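Local coordinates for protein interferon gamma (Paralichthys olivaceus, PDB 6F1E) that acts as a secreted homodimeric cytokine that binds interferon gamma receptor 1 and, more weakly, its receptor 1-like relative, and activates macrophages and neutrophils, at the interface of chains A and B. Sequence-based numbering; all coordinates share one arbitrary frame. Chains: chain A/B, Interferon gamma.

Contact 1: the interface of chains A and B. Residues chain A 135, 138-139, 142; chain B 32, 55, 58.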
# COMPACT_ATOMS: atom_id res chain seq x y z
N ALA A 135 -5.19 12.08 -14.70
CA ALA A 135 -4.01 11.23 -14.58
C ALA A 135 -3.15 11.33 -15.83
O ALA A 135 -1.93 11.36 -15.74
CB ALA A 135 -4.43 9.81 -14.34
N GLU A 138 -0.74 14.23 -16.26
CA GLU A 138 0.54 14.12 -15.52
C GLU A 138 1.54 13.03 -16.00
O GLU A 138 2.66 12.92 -15.45
CB GLU A 138 0.26 13.90 -14.02
CG GLU A 138 -0.76 14.88 -13.48
CD GLU A 138 -0.51 15.31 -12.06
OE1 GLU A 138 0.59 15.82 -11.77
OE2 GLU A 138 -1.41 15.16 -11.22
N LEU A 139 1.16 12.25 -17.02
CA LEU A 139 1.96 11.06 -17.38
C LEU A 139 3.43 11.37 -17.73
O LEU A 139 4.38 10.71 -17.24
CB LEU A 139 1.28 10.26 -18.49
CG LEU A 139 2.04 9.02 -19.00
CD1 LEU A 139 2.71 8.19 -17.90
CD2 LEU A 139 1.08 8.12 -19.78
N MET A 142 5.34 12.50 -14.80
CA MET A 142 5.48 11.36 -13.85
C MET A 142 6.41 10.30 -14.39
O MET A 142 7.21 9.81 -13.64
CB MET A 142 4.15 10.71 -13.48
CG MET A 142 3.27 11.54 -12.59
SD MET A 142 3.93 11.77 -10.93
CE MET A 142 2.46 12.56 -10.27
N PHE B 32 -3.65 12.62 -7.82
CA PHE B 32 -2.53 12.08 -7.05
C PHE B 32 -2.31 12.87 -5.78
O PHE B 32 -2.75 14.01 -5.67
CB PHE B 32 -1.23 12.11 -7.83
CG PHE B 32 -1.23 11.24 -9.06
CD1 PHE B 32 -1.32 9.85 -8.94
CD2 PHE B 32 -1.11 11.79 -10.33
CE1 PHE B 32 -1.28 9.04 -10.06
CE2 PHE B 32 -1.07 10.98 -11.45
CZ PHE B 32 -1.16 9.60 -11.32
N TYR B 55 -0.74 3.72 -13.20
CA TYR B 55 -0.88 4.00 -14.62
C TYR B 55 -1.15 2.71 -15.38
O TYR B 55 -2.06 2.70 -16.19
CB TYR B 55 0.34 4.76 -15.18
CG TYR B 55 0.26 6.28 -14.99
CD1 TYR B 55 -0.77 7.01 -15.58
CD2 TYR B 55 1.21 6.98 -14.25
CE1 TYR B 55 -0.86 8.37 -15.43
CE2 TYR B 55 1.14 8.37 -14.12
CZ TYR B 55 0.08 9.05 -14.70
OH TYR B 55 -0.04 10.43 -14.62
N LEU B 58 -4.69 1.96 -14.88
CA LEU B 58 -5.51 3.05 -15.39
C LEU B 58 -5.69 2.91 -16.89
O LEU B 58 -6.80 2.97 -17.39
CB LEU B 58 -4.80 4.36 -15.03
CG LEU B 58 -5.45 5.73 -14.79
CD1 LEU B 58 -6.89 5.66 -14.37
CD2 LEU B 58 -4.62 6.44 -13.73
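This is a helix-into-bundle interface of the intertwined interferon gamma homodimer, in which A:Ala135, A:Leu139 and A:Met142 clasp B:Tyr55 and so tie the C-terminal helices of one chain to the core of the other. B:Tyr55 reaches out of helix 41-65 towards the break between chain A helices 129-137 and 139-149. A tyrosine suits this spot because its ring packs against aliphatic groups while its phenol oxygen reaches the backbone polar atoms where the two helices meet. That OH is aimed at the carbonyl of A:Ala135, although the modelled separation is too short to be trusted as a bond. The OH also lies 3.2 Å from the backbone N of A:Leu139. Over one face of the ring, centred, stands CD1 of A:Leu139, 4.0 Å above the plane; CG anti to the backbone N (chi1 178°) sends the branch there. A:Met142 crosses the tyrosine at about a right angle, its CB 3.9 Å from CE2. The methionine chain, bent at chi2 (-67°), carries its flexible methyl CE to 3.7 Å from CD2 of B:Phe32, off one face of that ring. A:Glu138 comes at the phenylalanine edge instead, its carboxylate carbon in the ring plane and the two planes turned 65° apart. A:Ala135 is small enough to let the tyrosine edge come up to the backbone, its carbonyl carbon lying in the ring plane. The methyl CB of A:Ala135 lies 3.4 Å from CD2 of B:Leu58, closer than usual van der Waals contact.

Contact 2: the interface of chains A and B. Residues chain A 136-137, 139; chain B 11, 14-15, 18, 96.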
# COMPACT_ATOMS: atom_id res chain seq x y z
N LEU A 136 -3.81 11.41 -16.99
CA LEU A 136 -3.10 11.48 -18.25
C LEU A 136 -2.38 12.82 -18.42
O LEU A 136 -1.30 12.88 -19.01
CB LEU A 136 -4.05 11.21 -19.43
CG LEU A 136 -3.36 10.93 -20.79
CD1 LEU A 136 -2.40 9.73 -20.77
CD2 LEU A 136 -4.44 10.71 -21.82
N TRP A 137 -2.97 13.87 -17.88
CA TRP A 137 -2.34 15.20 -17.84
C TRP A 137 -0.99 15.21 -17.13
O TRP A 137 -0.20 16.09 -17.41
CB TRP A 137 -3.28 16.16 -17.12
CG TRP A 137 -2.91 17.54 -17.00
CD1 TRP A 137 -2.22 18.10 -15.99
CD2 TRP A 137 -3.27 18.62 -17.89
NE1 TRP A 137 -2.08 19.45 -16.20
CE2 TRP A 137 -2.73 19.80 -17.36
CE3 TRP A 137 -3.99 18.69 -19.09
CZ2 TRP A 137 -2.90 21.05 -17.97
CZ3 TRP A 137 -4.18 19.94 -19.69
CH2 TRP A 137 -3.63 21.10 -19.13
N LEU A 139 1.16 12.25 -17.02
CA LEU A 139 1.96 11.06 -17.38
C LEU A 139 3.43 11.37 -17.73
O LEU A 139 4.38 10.71 -17.24
CB LEU A 139 1.28 10.26 -18.49
CG LEU A 139 2.04 9.02 -19.00
CD1 LEU A 139 2.71 8.19 -17.90
CD2 LEU A 139 1.08 8.12 -19.78
N ILE B 11 1.30 10.75 -26.04
CA ILE B 11 0.50 11.42 -24.98
C ILE B 11 -0.33 12.64 -25.47
O ILE B 11 -1.53 12.81 -25.08
CB ILE B 11 1.38 11.84 -23.81
CG1 ILE B 11 1.89 10.63 -23.05
CG2 ILE B 11 0.58 12.65 -22.81
CD1 ILE B 11 3.06 10.96 -22.14
N LEU B 14 -3.30 11.41 -27.22
CA LEU B 14 -4.30 10.81 -26.35
C LEU B 14 -5.11 11.89 -25.64
O LEU B 14 -6.34 11.76 -25.50
CB LEU B 14 -3.63 9.89 -25.35
CG LEU B 14 -3.06 8.64 -25.99
CD1 LEU B 14 -2.12 7.96 -25.02
CD2 LEU B 14 -4.21 7.73 -26.37
N LEU B 15 -4.43 12.98 -25.27
CA LEU B 15 -5.10 14.09 -24.65
C LEU B 15 -6.19 14.68 -25.51
O LEU B 15 -7.17 15.18 -24.98
CB LEU B 15 -4.10 15.17 -24.20
CG LEU B 15 -3.20 14.73 -23.02
CD1 LEU B 15 -2.05 15.69 -22.73
CD2 LEU B 15 -4.06 14.56 -21.77
N TYR B 18 -8.92 12.22 -24.55
CA TYR B 18 -9.31 12.25 -23.14
C TYR B 18 -9.41 13.72 -22.75
O TYR B 18 -8.74 14.19 -21.85
CB TYR B 18 -8.38 11.39 -22.25
CG TYR B 18 -8.49 9.93 -22.61
CD1 TYR B 18 -9.50 9.13 -22.09
CD2 TYR B 18 -7.62 9.36 -23.56
CE1 TYR B 18 -9.62 7.79 -22.47
CE2 TYR B 18 -7.74 8.03 -23.96
CZ TYR B 18 -8.74 7.25 -23.42
OH TYR B 18 -8.82 5.94 -23.84
N ILE B 96 2.06 3.50 -24.54
CA ILE B 96 2.33 4.04 -23.20
C ILE B 96 2.23 2.93 -22.16
O ILE B 96 3.01 2.90 -21.19
CB ILE B 96 1.50 5.32 -22.84
CG1 ILE B 96 -0.01 5.19 -23.11
CG2 ILE B 96 2.02 6.51 -23.65
CD1 ILE B 96 -0.85 6.28 -22.45
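The backbones of A:Leu136 and A:Leu139, flanking the break at the end of helix 129-137, run roughly antiparallel to helix 6-17 of chain B, with A:Leu136 CA 7.2 Å from B:Leu15 CA and A:Leu139 CA 7.7 Å from B:Ile11 CA. Leucine and isoleucine suit backbones packed this closely, because their branched methyls interdigitate. A:Leu136 is the main plug, with 91 Å² of its surface hidden by the partner. Its CG, anti to the backbone N (chi1 -166°), points both methyls into chain B. CD2 pushes between B:Leu14, whose CB is 3.7 Å away, and the ring of B:Tyr18, whose CD2 is 3.9 Å away. The CG of the same leucine rests 3.8 Å from CD2 of B:Leu15, while CD1 turns towards B:Ile96. A:Leu139 directs its second methyl, CD2, to CD1 of B:Ile96 at 3.8 Å, and CD1 of B:Ile11 comes to 3.8 Å from its CG. B:Ile96 holds CG1 between the backbone N and the carbonyl carbon (chi1 50°), which carries CD1 to a point where it touches both leucines. The backbone N of A:Trp137 lies 4.1 Å from CD2 of B:Leu15. The leucines of chain A thus settle between helices 6-17 and 89-107 of chain B, completing a hydrophobic layer made from both subunits.

Contact 1 and contact 2 have C-alpha centres about 8 Å apart and share A:Leu139, whose two methyls point into different sides of chain B. Both draw on the break between chain A helices 129-137 and 139-149. In contact 1 this segment meets helix 41-65 and the loop residue B:Phe32, and in contact 2 it meets helices 6-17 and 89-107. The C-terminal part of one chain is therefore surrounded by elements of its partner, as befits an interlocked homodimer. Two-fold symmetry repeats both contacts with the chains exchanged.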